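PDB 2EZV: type II restriction enzyme SfiI, which cuts double-stranded DNA as a tetrameric type IIF restriction endonuclease, recognising two GGCC half-sites separated by five base pairs. Local coordinates for residues Ile38-Ala43 / Glu172-Glu177. Numbering follows the deposited sequence.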
loop_
_atom_site.group_PDB
_atom_site.type_symbol
_atom_site.label_atom_id
_atom_site.label_comp_id
_atom_site.label_asym_id
_atom_site.label_seq_id
_atom_site.Cartn_x
_atom_site.Cartn_y
_atom_site.Cartn_z
ATOM N N ILE D 38 -8.533 19.475 9.402
ATOM C CA ILE D 38 -7.122 19.557 9.740
ATOM C C ILE D 38 -6.611 20.985 9.565
ATOM O O ILE D 38 -5.967 21.537 10.460
ATOM C CB ILE D 38 -6.281 18.595 8.865
ATOM C CG1 ILE D 38 -6.518 17.154 9.319
ATOM C CG2 ILE D 38 -4.801 18.963 8.936
ATOM C CD1 ILE D 38 -5.743 16.112 8.524
ATOM N N PHE D 39 -6.917 21.587 8.422
ATOM C CA PHE D 39 -6.461 22.938 8.144
ATOM C C PHE D 39 -6.932 23.977 9.156
ATOM O O PHE D 39 -6.187 24.895 9.502
ATOM C CB PHE D 39 -6.913 23.396 6.761
ATOM C CG PHE D 39 -6.162 24.595 6.258
ATOM C CD1 PHE D 39 -4.934 24.445 5.620
ATOM C CD2 PHE D 39 -6.646 25.884 6.484
ATOM C CE1 PHE D 39 -4.201 25.559 5.214
ATOM C CE2 PHE D 39 -5.916 26.997 6.081
ATOM C CZ PHE D 39 -4.692 26.833 5.447
ATOM N N GLU D 40 -8.161 23.837 9.633
ATOM C CA GLU D 40 -8.700 24.816 10.563
ATOM C C GLU D 40 -8.552 24.529 12.052
ATOM O O GLU D 40 -8.456 25.470 12.839
ATOM C CB GLU D 40 -10.180 25.063 10.261
ATOM C CG GLU D 40 -10.467 25.370 8.800
ATOM C CD GLU D 40 -11.850 25.968 8.575
ATOM O OE1 GLU D 40 -12.795 25.583 9.295
ATOM O OE2 GLU D 40 -11.990 26.814 7.663
ATOM N N THR D 41 -8.527 23.256 12.450
ATOM C CA THR D 41 -8.446 22.936 13.875
ATOM C C THR D 41 -7.059 22.627 14.438
ATOM O O THR D 41 -6.919 22.387 15.637
ATOM C CB THR D 41 -9.382 21.757 14.242
ATOM O OG1 THR D 41 -8.826 20.530 13.757
ATOM C CG2 THR D 41 -10.763 21.960 13.628
ATOM N N THR D 42 -6.036 22.647 13.594
ATOM C CA THR D 42 -4.690 22.344 14.065
ATOM C C THR D 42 -4.004 23.546 14.702
ATOM O O THR D 42 -3.817 24.573 14.058
ATOM C CB THR D 42 -3.810 21.827 12.921
ATOM O OG1 THR D 42 -4.418 20.664 12.348
ATOM C CG2 THR D 42 -2.420 21.479 13.436
ATOM N N ALA D 43 -3.623 23.395 15.970
ATOM C CA ALA D 43 -2.951 24.451 16.723
ATOM C C ALA D 43 -1.818 25.069 15.910
ATOM O O ALA D 43 -1.002 24.356 15.323
ATOM C CB ALA D 43 -2.415 23.895 18.032
ATOM N N GLU D 172 -12.224 29.386 19.296
ATOM C CA GLU D 172 -13.044 28.397 19.991
ATOM C C GLU D 172 -12.444 26.984 19.954
ATOM O O GLU D 172 -12.456 26.261 20.955
ATOM C CB GLU D 172 -14.442 28.381 19.394
ATOM N N GLY D 173 -11.908 26.611 18.796
ATOM C CA GLY D 173 -11.304 25.301 18.593
ATOM C C GLY D 173 -11.023 25.307 17.102
ATOM O O GLY D 173 -10.970 24.278 16.429
ATOM N N ARG D 174 -10.839 26.524 16.597
ATOM C CA ARG D 174 -10.594 26.800 15.181
ATOM C C ARG D 174 -9.607 27.969 15.094
ATOM O O ARG D 174 -9.896 29.053 15.595
ATOM C CB ARG D 174 -11.919 27.180 14.514
ATOM C CG ARG D 174 -11.848 27.376 13.029
ATOM C CD ARG D 174 -13.202 27.743 12.469
ATOM N NE ARG D 174 -13.156 27.980 11.029
ATOM C CZ ARG D 174 -14.175 28.466 10.322
ATOM N NH1 ARG D 174 -15.317 28.765 10.928
ATOM N NH2 ARG D 174 -14.064 28.649 9.011
ATOM N N TYR D 175 -8.450 27.755 14.474
ATOM C CA TYR D 175 -7.439 28.805 14.384
ATOM C C TYR D 175 -7.351 29.500 13.033
ATOM O O TYR D 175 -6.603 30.457 12.878
ATOM C CB TYR D 175 -6.057 28.247 14.732
ATOM C CG TYR D 175 -6.047 27.365 15.949
ATOM C CD1 TYR D 175 -6.716 26.139 15.948
ATOM C CD2 TYR D 175 -5.374 27.754 17.110
ATOM C CE1 TYR D 175 -6.721 25.320 17.067
ATOM C CE2 TYR D 175 -5.367 26.940 18.243
ATOM C CZ TYR D 175 -6.045 25.722 18.212
ATOM O OH TYR D 175 -6.047 24.908 19.323
ATOM N N ARG D 176 -8.083 29.016 12.042
ATOM C CA ARG D 176 -8.045 29.652 10.734
ATOM C C ARG D 176 -9.182 29.110 9.888
ATOM O O ARG D 176 -9.912 28.210 10.312
ATOM C CB ARG D 176 -6.674 29.437 10.063
ATOM C CG ARG D 176 -6.350 28.011 9.656
ATOM C CD ARG D 176 -4.877 27.694 9.857
ATOM N NE ARG D 176 -4.599 27.504 11.279
ATOM C CZ ARG D 176 -3.428 27.132 11.786
ATOM N NH1 ARG D 176 -2.394 26.903 10.991
ATOM N NH2 ARG D 176 -3.291 26.992 13.096
ATOM N N GLU D 177 -9.350 29.668 8.699
ATOM C CA GLU D 177 -10.438 29.244 7.840
ATOM C C GLU D 177 -10.038 28.927 6.410
ATOM O O GLU D 177 -9.498 29.777 5.701
ATOM C CB GLU D 177 -11.518 30.317 7.848
ATOM C CG GLU D 177 -12.476 30.243 6.689
ATOM C CD GLU D 177 -13.423 31.418 6.678
ATOM O OE1 GLU D 177 -12.937 32.556 6.848
ATOM O OE2 GLU D 177 -14.640 31.208 6.496
HETATM O O HOH W 1 -8.598 22.243 17.657
#
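With CG anti to its backbone N (chi1 -175°) and a chain extended to NE, R174 lies alongside E40, whose CG is anti to the carbonyl carbon (chi1 -50°). The pair joins the C-terminal end of helix 10-41 to the loop leading into strand 176-186, part of the mixed sheet of this PDDEXK-clan nuclease. Carboxylate and guanidinium planes lie 32° apart, and E40 OE1 forms a salt bridge with R174 NE at 3.0 Å. A carboxylate suits this place because K36 and the backbone N of L178 also bind it.

At the helix end, E40 O accepts a hydrogen bond from Y175 N (2.8 Å). The flat Y175 ring turns one face to A43, whose CA sits 3.8 Å from the ring centroid in a CH-pi contact. An alanine in place of Y175 would probably leave A43 without this aromatic cover and open a gap beside the chain leaving the helix. The long side chain of R176 crosses F39 at about a right angle, its aliphatic CG lying 3.7 Å from F39 CE2. At the last helical residue, a water donates to T41 O at 2.6 Å and weakly to G173 O of the facing loop.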